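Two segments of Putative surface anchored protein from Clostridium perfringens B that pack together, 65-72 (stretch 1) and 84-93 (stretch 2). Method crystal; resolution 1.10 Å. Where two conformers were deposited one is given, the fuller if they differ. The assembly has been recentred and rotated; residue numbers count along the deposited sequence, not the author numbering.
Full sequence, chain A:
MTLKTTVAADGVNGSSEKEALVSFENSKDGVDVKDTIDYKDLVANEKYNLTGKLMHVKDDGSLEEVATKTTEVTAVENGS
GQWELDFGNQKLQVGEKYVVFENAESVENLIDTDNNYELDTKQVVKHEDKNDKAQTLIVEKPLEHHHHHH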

# COMPACT_ATOMS: atom_id res chain seq x y z
N GLU A 65 -4.44 -3.51 -12.23
CA GLU A 65 -4.32 -4.16 -10.93
C GLU A 65 -3.74 -5.56 -11.10
O GLU A 65 -4.21 -6.35 -11.92
CB GLU A 65 -5.67 -4.24 -10.24
CG GLU A 65 -5.61 -4.78 -8.84
CD GLU A 65 -6.98 -4.79 -8.20
OE1 GLU A 65 -7.49 -3.70 -7.86
OE2 GLU A 65 -7.54 -5.88 -8.00
N VAL A 66 -2.73 -5.84 -10.27
CA VAL A 66 -2.06 -7.13 -10.22
C VAL A 66 -2.60 -7.94 -9.06
O VAL A 66 -2.77 -9.15 -9.17
CB VAL A 66 -0.54 -6.95 -10.02
CG1 VAL A 66 0.16 -8.30 -9.90
CG2 VAL A 66 0.04 -6.14 -11.18
N ALA A 67 -2.80 -7.29 -7.91
CA ALA A 67 -3.18 -7.97 -6.68
C ALA A 67 -3.97 -6.99 -5.82
O ALA A 67 -3.74 -5.79 -5.87
CB ALA A 67 -1.96 -8.44 -5.90
N THR A 68 -4.85 -7.54 -4.99
CA THR A 68 -5.59 -6.76 -4.00
C THR A 68 -5.70 -7.61 -2.75
O THR A 68 -5.93 -8.81 -2.83
CB THR A 68 -6.95 -6.30 -4.58
OG1 THR A 68 -7.57 -5.38 -3.67
CG2 THR A 68 -7.91 -7.46 -4.83
N LYS A 69 -5.66 -6.94 -1.59
CA LYS A 69 -5.84 -7.62 -0.32
C LYS A 69 -6.53 -6.69 0.64
O LYS A 69 -6.15 -5.53 0.73
CB LYS A 69 -4.49 -8.01 0.28
CG LYS A 69 -4.63 -8.85 1.52
CD LYS A 69 -3.31 -9.47 1.92
CE LYS A 69 -3.32 -9.91 3.38
NZ LYS A 69 -4.29 -11.01 3.62
N THR A 70 -7.53 -7.22 1.34
CA THR A 70 -8.20 -6.45 2.39
C THR A 70 -8.09 -7.18 3.73
O THR A 70 -8.36 -8.39 3.81
CB THR A 70 -9.67 -6.15 2.02
OG1 THR A 70 -9.69 -5.40 0.81
CG2 THR A 70 -10.37 -5.35 3.11
N THR A 71 -7.73 -6.46 4.79
CA THR A 71 -7.69 -7.01 6.15
C THR A 71 -8.33 -5.99 7.08
O THR A 71 -8.40 -4.80 6.76
CB THR A 71 -6.23 -7.29 6.63
OG1 THR A 71 -5.48 -6.08 6.56
CG2 THR A 71 -5.56 -8.38 5.81
N GLU A 72 -8.82 -6.45 8.23
CA GLU A 72 -9.27 -5.54 9.28
C GLU A 72 -8.11 -5.18 10.19
O GLU A 72 -7.30 -6.04 10.57
CB GLU A 72 -10.39 -6.15 10.12
CG GLU A 72 -11.64 -6.49 9.34
CD GLU A 72 -12.68 -5.40 9.34
OE1 GLU A 72 -12.36 -4.26 8.94
OE2 GLU A 72 -13.86 -5.74 9.52
N GLU A 84 0.93 -3.23 8.83
CA GLU A 84 1.57 -3.96 7.74
C GLU A 84 0.53 -4.67 6.92
O GLU A 84 -0.47 -5.15 7.47
CB GLU A 84 2.59 -4.95 8.30
CG GLU A 84 3.72 -4.24 9.00
CD GLU A 84 4.77 -5.18 9.48
OE1 GLU A 84 4.95 -6.24 8.84
OE2 GLU A 84 5.41 -4.89 10.50
N LEU A 85 0.83 -4.86 5.63
CA LEU A 85 -0.05 -5.59 4.71
C LEU A 85 0.82 -6.42 3.77
O LEU A 85 1.66 -5.87 3.06
CB LEU A 85 -0.91 -4.62 3.89
CG LEU A 85 -1.94 -5.32 3.01
CD1 LEU A 85 -3.26 -4.58 2.98
CD2 LEU A 85 -1.40 -5.42 1.61
N ASP A 86 0.67 -7.74 3.80
CA ASP A 86 1.56 -8.66 3.10
C ASP A 86 0.80 -9.23 1.90
O ASP A 86 -0.19 -9.94 2.08
CB ASP A 86 1.95 -9.80 4.07
CG ASP A 86 3.03 -10.72 3.56
OD1 ASP A 86 3.40 -10.60 2.37
OD2 ASP A 86 3.53 -11.53 4.37
N PHE A 87 1.26 -8.93 0.69
CA PHE A 87 0.65 -9.47 -0.51
C PHE A 87 1.14 -10.89 -0.81
O PHE A 87 0.65 -11.52 -1.74
CB PHE A 87 0.98 -8.61 -1.75
CG PHE A 87 0.33 -7.24 -1.73
CD1 PHE A 87 -0.96 -7.07 -2.22
CD2 PHE A 87 1.07 -6.12 -1.40
CE1 PHE A 87 -1.57 -5.82 -2.18
CE2 PHE A 87 0.46 -4.86 -1.39
CZ PHE A 87 -0.85 -4.72 -1.80
N GLY A 88 2.15 -11.35 -0.09
CA GLY A 88 2.78 -12.63 -0.37
C GLY A 88 3.58 -12.62 -1.66
O GLY A 88 3.93 -11.57 -2.20
N ASN A 89 3.84 -13.81 -2.16
CA ASN A 89 4.63 -13.99 -3.37
C ASN A 89 3.85 -13.57 -4.61
O ASN A 89 2.70 -13.97 -4.79
CB ASN A 89 5.04 -15.47 -3.52
CG ASN A 89 5.92 -15.73 -4.74
OD1 ASN A 89 5.40 -15.93 -5.84
ND2 ASN A 89 7.21 -15.51 -4.58
N GLN A 90 4.46 -12.70 -5.42
CA GLN A 90 3.83 -12.19 -6.62
C GLN A 90 4.71 -12.49 -7.80
O GLN A 90 5.92 -12.26 -7.77
CB GLN A 90 3.60 -10.68 -6.49
CG GLN A 90 2.65 -10.31 -5.35
CD GLN A 90 1.22 -10.73 -5.67
OE1 GLN A 90 0.79 -10.62 -6.81
NE2 GLN A 90 0.47 -11.13 -4.66
N LYS A 91 4.10 -12.99 -8.85
CA LYS A 91 4.89 -13.36 -10.02
C LYS A 91 4.94 -12.20 -11.03
O LYS A 91 4.05 -12.05 -11.86
CB LYS A 91 4.44 -14.70 -10.65
CG LYS A 91 4.58 -15.94 -9.75
CD LYS A 91 5.98 -16.56 -9.74
CE LYS A 91 6.07 -17.70 -8.72
NZ LYS A 91 5.48 -18.97 -9.25
N LEU A 92 5.82 -11.24 -10.73
CA LEU A 92 5.94 -9.96 -11.46
C LEU A 92 6.80 -10.04 -12.73
O LEU A 92 7.57 -10.99 -12.92
CB LEU A 92 6.49 -8.88 -10.53
CG LEU A 92 5.68 -8.69 -9.24
CD1 LEU A 92 6.21 -7.54 -8.41
CD2 LEU A 92 4.21 -8.42 -9.57
N GLN A 93 6.61 -9.07 -13.64
CA GLN A 93 7.23 -9.12 -14.97
C GLN A 93 8.56 -8.39 -14.93
O GLN A 93 8.64 -7.21 -14.54
CB GLN A 93 6.30 -8.47 -16.00
CG GLN A 93 5.10 -9.32 -16.40
CD GLN A 93 4.04 -8.54 -17.17
OE1 GLN A 93 2.79 -8.74 -16.94
NE2 GLN A 93 4.51 -7.67 -18.10
O HOH W 1 -2.64 -6.77 7.35

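What holds the two strands together, if not backbone pairing? No direct hydrogen bond crosses between them. Their axes come no closer than 7.9 Å and run at 139°, so side chains fill the gap, and the contact rests largely on van der Waals packing.

Where do the side chains pack? Ala67 CB lies 4.1 Å from Phe87 CD1, and Val66 CG1 lies 4.1 Å from Leu92 CD2. Leu85 and Phe87 leave their backbone sideways, yet the ends of both side chains come nearer stretch 1. Leu85 CD1 thus reaches within 3.8 Å of Lys69 O, and Leu85 CD2 within 4.2 Å of Lys69 CB.

How do the polar residues take part? Without a direct hydrogen bond across the gap: Lys69, with chi1 to chi3 all t, brings CD to 3.2 Å from Asp86 O. Gln90 OE1 sits 3.6 Å from Ala67 CB, while Gln90 NE2 donates to Phe87 O at 3.0 Å within its own stretch. That bond ties the amide back to its own strand, with OE1 left on the Ala67 side.

Does anything polar bridge the gap? One water does, donating to Glu84 O at 2.7 Å and hydrogen bonding with Thr71 OG1 at 3.0 Å. It links the strands where no direct hydrogen bond does.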